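PDB 6NZS: dextranase from Pseudarthrobacter oxydans, which catalyses the endohydrolysis of (1->6)-alpha-D-glucosidic linkages in dextran. Local coordinates for residues 115-120 / 147-152; 153-158 / 181-186. All blocks are in the same frame, centred on the assembly; numbering follows the deposited sequence.

How the contacts relate
Both contacts belong to the N-terminal Ig-like domain of this family 49 glycoside hydrolase, with centres about 11 Å apart. They follow in series: contact 1 pairs strand 114-117 with strand 144-150, and contact 2 pairs the next strand, 154-159, with strand 176-192. Strands 144-150 and 176-192 are themselves antiparallel neighbours, so 176-192 joins the two contacts; V148 N lies 2.9 Å from M186 O, a probable hydrogen bond, and E149 OE1 packs 3.7 Å from P182 CD. Each contact also reaches the beta-solenoid part of the chain, contact 1 through I434 and H435, contact 2 through W406 and R437, which places both where the two parts of the enzyme meet.

Contact 1: residues 115-120 / 147-152; sequences QIRPSS and SVEFEP
In the N-terminal Ig-like domain, Q115, I116 and R117 pair with E149, V148 and S147 as adjacent antiparallel strands. Q115–E149 and R117–S147 are hydrogen-bonded pairs: S147 N reaches R117 O almost straight (2.8 Å, 173°), whereas the bond from E149 N to Q115 O is bent to 136°. Between them, I116 and V148 form a non-hydrogen-bonded pair, and both of their side chains rest on I135 of strand 132-137. The opposite face carries R117, S147 and E149 toward strand 423-435 of the beta-solenoid. There the extended side chain of E149 crosses R117 at about a right angle, with OE2 3.8 Å from R117 CG. E149 OE1 lies 4.0 Å from R117 NE, well out of the guanidinium plane, so this long salt bridge rests on charge alone; R117 NH1 is instead hydrogen-bonded to I434 O. E149 OE2 is shared by H435 NE2 and the S147 hydroxyl. An alanine in place of E149 would probably leave both without this carboxylate partner and R117 without this nearby negative charge. S147 OG, anti to its backbone N (chi1 172°), donates to the anti lone pair of E149 OE2 at 2.7 Å.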
# COMPACT_ATOMS: atom_id res chain seq x y z
N GLN A 115 19.79 -7.27 -3.56
CA GLN A 115 19.20 -6.33 -4.50
C GLN A 115 18.30 -5.35 -3.77
O GLN A 115 17.59 -5.72 -2.83
CB GLN A 115 18.42 -7.08 -5.59
CG GLN A 115 19.38 -7.81 -6.54
CD GLN A 115 20.25 -6.85 -7.33
OE1 GLN A 115 19.74 -5.88 -7.90
NE2 GLN A 115 21.56 -7.10 -7.37
N ILE A 116 18.33 -4.10 -4.21
CA ILE A 116 17.46 -3.04 -3.70
C ILE A 116 16.33 -2.84 -4.69
O ILE A 116 16.56 -2.74 -5.90
CB ILE A 116 18.24 -1.73 -3.51
CG1 ILE A 116 19.34 -1.91 -2.45
CG2 ILE A 116 17.30 -0.58 -3.13
CD1 ILE A 116 20.39 -0.83 -2.46
N ARG A 117 15.10 -2.79 -4.19
CA ARG A 117 13.96 -2.42 -5.02
C ARG A 117 13.22 -1.30 -4.30
O ARG A 117 12.93 -1.43 -3.10
CB ARG A 117 13.01 -3.60 -5.27
CG ARG A 117 13.61 -4.69 -6.17
CD ARG A 117 12.48 -5.52 -6.84
NE ARG A 117 12.99 -6.51 -7.79
CZ ARG A 117 12.24 -7.34 -8.53
NH1 ARG A 117 10.90 -7.36 -8.46
NH2 ARG A 117 12.85 -8.19 -9.35
N PRO A 118 12.88 -0.19 -4.98
CA PRO A 118 13.06 0.13 -6.41
C PRO A 118 14.51 0.00 -6.92
O PRO A 118 15.44 0.53 -6.32
CB PRO A 118 12.58 1.58 -6.50
CG PRO A 118 11.54 1.70 -5.43
CD PRO A 118 12.11 0.85 -4.29
N SER A 119 14.66 -0.73 -8.03
CA SER A 119 15.96 -0.89 -8.67
C SER A 119 16.53 0.43 -9.17
O SER A 119 17.75 0.54 -9.35
CB SER A 119 15.84 -1.87 -9.84
OG SER A 119 15.45 -3.14 -9.36
N SER A 120 15.67 1.43 -9.39
CA SER A 120 16.14 2.75 -9.79
C SER A 120 16.97 3.42 -8.70
O SER A 120 17.67 4.39 -9.00
CB SER A 120 14.95 3.63 -10.19
OG SER A 120 14.08 3.83 -9.09
N SER A 147 13.05 -1.97 -0.40
CA SER A 147 13.15 -3.37 -0.04
C SER A 147 14.59 -3.85 -0.23
O SER A 147 15.24 -3.51 -1.24
CB SER A 147 12.23 -4.17 -0.97
OG SER A 147 12.42 -5.56 -0.80
N VAL A 148 15.07 -4.63 0.73
CA VAL A 148 16.41 -5.22 0.71
C VAL A 148 16.25 -6.73 0.53
O VAL A 148 15.62 -7.40 1.35
CB VAL A 148 17.17 -4.89 2.01
CG1 VAL A 148 18.54 -5.56 2.02
CG2 VAL A 148 17.30 -3.38 2.18
N GLU A 149 16.82 -7.26 -0.56
CA GLU A 149 16.46 -8.60 -1.04
C GLU A 149 17.71 -9.49 -1.13
O GLU A 149 18.46 -9.42 -2.10
CB GLU A 149 15.72 -8.49 -2.37
CG GLU A 149 14.64 -7.41 -2.31
CD GLU A 149 13.54 -7.52 -3.35
OE1 GLU A 149 13.66 -8.33 -4.30
OE2 GLU A 149 12.55 -6.79 -3.19
N PHE A 150 17.92 -10.32 -0.11
CA PHE A 150 19.03 -11.26 -0.12
C PHE A 150 18.66 -12.45 -1.01
O PHE A 150 17.60 -13.07 -0.83
CB PHE A 150 19.30 -11.77 1.30
CG PHE A 150 20.03 -10.79 2.18
CD1 PHE A 150 19.37 -9.70 2.74
CD2 PHE A 150 21.37 -10.98 2.47
CE1 PHE A 150 20.04 -8.82 3.57
CE2 PHE A 150 22.05 -10.09 3.30
CZ PHE A 150 21.38 -9.01 3.84
N GLU A 151 19.53 -12.77 -1.96
CA GLU A 151 19.27 -13.87 -2.90
C GLU A 151 18.84 -15.18 -2.24
O GLU A 151 17.88 -15.79 -2.74
CB GLU A 151 20.46 -14.05 -3.85
CG GLU A 151 20.12 -14.86 -5.09
CD GLU A 151 21.31 -14.97 -6.03
OE1 GLU A 151 21.83 -13.92 -6.45
OE2 GLU A 151 21.71 -16.11 -6.33
N PRO A 152 19.46 -15.67 -1.16
CA PRO A 152 19.01 -16.93 -0.56
C PRO A 152 17.60 -16.89 0.01
O PRO A 152 17.04 -17.96 0.28
CB PRO A 152 20.04 -17.21 0.54
CG PRO A 152 21.20 -16.34 0.24
CD PRO A 152 20.68 -15.15 -0.50

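Contact 2: residues 153-158 / 181-186; sequences QLYTAY and EPRNSM
Y155 and E181 both place CG in the crowded position between backbone N and carbonyl carbon (chi1 83° and 70°); beyond CG the two side chains run side by side in the same direction from a hydrogen-bonded antiparallel pair of the Ig-like domain. The backbone evidence for that pair is two bonds, Y155 N to E181 O and E181 N to Y155 O, of 2.9 and 3.0 Å. Farther out, Y155 OH donates to E181 OE2 at 2.7 Å, meeting the carboxylate on its anti side, with ring and carboxylate planes turned 51° apart. E181 CG packs 3.5 Å from Y155 CE1, so the two side chains also touch short of their polar ends. The carboxylate is gripped from the solenoid side as well: R437 makes a salt bridge to OE2, and W406 NE1 is hydrogen-bonded to OE1.

Next along the strands, L154 and P182 are a non-hydrogen-bonded pair whose side chains diverge, although L154 CD2 still touches P182 CD at 3.8 Å. At R183 the strand is interrupted, yet R183 N continues the pairing with a nearly straight bond to Q153 O. The R183 side chain, bent at chi3, lays one guanidinium face on Y155 CB, not on the ring, while NH1 is bonded to A81 O. Water 1 accepts from R183 NE and reaches Q153 O only weakly; water 2 donates to L154 O and is held weakly by R183 NH2.

The Q153 side chain, bent at chi2, approaches N184 obliquely. The N184 amide is fixed at its other end by T84, which is bonded to OD1. N184 ND2 donates to Q153 OE1 at 2.8 Å, the acceptor lying close to the N184 amide plane, and N184 N adds a weak bond of 3.4 Å to that same OE1.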
# COMPACT_ATOMS: atom_id res chain seq x y z
N GLN A 153 17.02 -15.71 0.21
CA GLN A 153 15.65 -15.58 0.70
C GLN A 153 14.61 -15.61 -0.41
O GLN A 153 13.41 -15.71 -0.11
CB GLN A 153 15.53 -14.30 1.54
CG GLN A 153 16.03 -14.49 2.96
CD GLN A 153 15.13 -15.40 3.75
OE1 GLN A 153 13.92 -15.20 3.77
NE2 GLN A 153 15.70 -16.42 4.36
N LEU A 154 15.02 -15.53 -1.67
CA LEU A 154 14.06 -15.49 -2.76
C LEU A 154 13.34 -16.82 -2.91
O LEU A 154 13.94 -17.89 -2.76
CB LEU A 154 14.76 -15.16 -4.08
CG LEU A 154 15.44 -13.79 -4.17
CD1 LEU A 154 16.09 -13.60 -5.53
CD2 LEU A 154 14.42 -12.69 -3.88
N TYR A 155 12.06 -16.74 -3.23
CA TYR A 155 11.28 -17.90 -3.66
C TYR A 155 10.41 -17.44 -4.83
O TYR A 155 10.21 -16.24 -5.05
CB TYR A 155 10.40 -18.45 -2.52
CG TYR A 155 9.11 -17.67 -2.42
CD1 TYR A 155 9.11 -16.39 -1.88
CD2 TYR A 155 7.92 -18.16 -2.95
CE1 TYR A 155 7.97 -15.63 -1.85
CE2 TYR A 155 6.77 -17.40 -2.93
CZ TYR A 155 6.80 -16.13 -2.37
OH TYR A 155 5.66 -15.37 -2.35
N THR A 156 9.86 -18.40 -5.56
CA THR A 156 8.95 -18.10 -6.65
C THR A 156 7.56 -18.62 -6.30
O THR A 156 7.40 -19.78 -5.90
CB THR A 156 9.44 -18.72 -7.97
OG1 THR A 156 10.71 -18.14 -8.30
CG2 THR A 156 8.43 -18.46 -9.10
N ALA A 157 6.56 -17.74 -6.42
CA ALA A 157 5.17 -18.16 -6.32
C ALA A 157 4.70 -18.66 -7.68
O ALA A 157 4.97 -18.02 -8.71
CB ALA A 157 4.31 -16.98 -5.89
N TYR A 158 4.02 -19.80 -7.69
CA TYR A 158 3.48 -20.41 -8.90
C TYR A 158 1.96 -20.53 -8.81
O TYR A 158 1.40 -20.64 -7.72
CB TYR A 158 4.03 -21.83 -9.08
CG TYR A 158 5.51 -21.87 -9.30
CD1 TYR A 158 6.39 -21.91 -8.22
CD2 TYR A 158 6.04 -21.87 -10.58
CE1 TYR A 158 7.76 -21.95 -8.42
CE2 TYR A 158 7.41 -21.90 -10.79
CZ TYR A 158 8.27 -21.93 -9.70
OH TYR A 158 9.64 -21.97 -9.91
N GLU A 181 10.23 -13.22 -5.24
CA GLU A 181 10.39 -12.18 -4.23
C GLU A 181 10.96 -12.82 -2.96
O GLU A 181 10.97 -14.05 -2.84
CB GLU A 181 9.05 -11.49 -3.93
CG GLU A 181 8.10 -12.44 -3.18
CD GLU A 181 6.68 -11.93 -3.01
OE1 GLU A 181 6.38 -10.78 -3.36
OE2 GLU A 181 5.84 -12.71 -2.51
N PRO A 182 11.44 -12.01 -2.01
CA PRO A 182 11.86 -12.58 -0.72
C PRO A 182 10.69 -13.24 -0.01
O PRO A 182 9.60 -12.68 0.07
CB PRO A 182 12.37 -11.35 0.06
CG PRO A 182 12.78 -10.38 -1.03
CD PRO A 182 11.77 -10.57 -2.12
N ARG A 183 10.93 -14.44 0.53
CA ARG A 183 9.93 -15.07 1.39
C ARG A 183 9.73 -14.25 2.66
O ARG A 183 8.60 -14.03 3.10
CB ARG A 183 10.38 -16.48 1.77
CG ARG A 183 9.32 -17.25 2.55
CD ARG A 183 9.76 -18.67 2.96
NE ARG A 183 10.33 -19.46 1.86
CZ ARG A 183 9.66 -20.34 1.12
NH1 ARG A 183 8.36 -20.57 1.32
NH2 ARG A 183 10.29 -21.00 0.15
N ASN A 184 10.84 -13.81 3.25
CA ASN A 184 10.83 -12.94 4.42
C ASN A 184 11.32 -11.59 3.93
O ASN A 184 12.52 -11.39 3.70
CB ASN A 184 11.72 -13.54 5.50
CG ASN A 184 11.24 -14.91 5.93
OD1 ASN A 184 10.18 -15.03 6.55
ND2 ASN A 184 11.99 -15.95 5.58
N SER A 185 10.39 -10.68 3.71
CA SER A 185 10.77 -9.40 3.14
C SER A 185 11.35 -8.48 4.20
O SER A 185 11.15 -8.66 5.41
CB SER A 185 9.59 -8.76 2.41
OG SER A 185 8.49 -8.51 3.27
N MET A 186 12.10 -7.48 3.73
CA MET A 186 12.79 -6.54 4.61
C MET A 186 12.68 -5.15 4.00
O MET A 186 13.33 -4.87 2.98
CB MET A 186 14.26 -6.92 4.79
CG MET A 186 15.06 -5.91 5.64
SD MET A 186 14.39 -5.73 7.31
CE MET A 186 15.41 -4.40 7.94
O HOH W 1 13.17 -18.99 0.81
O HOH W 2 13.39 -20.34 -0.83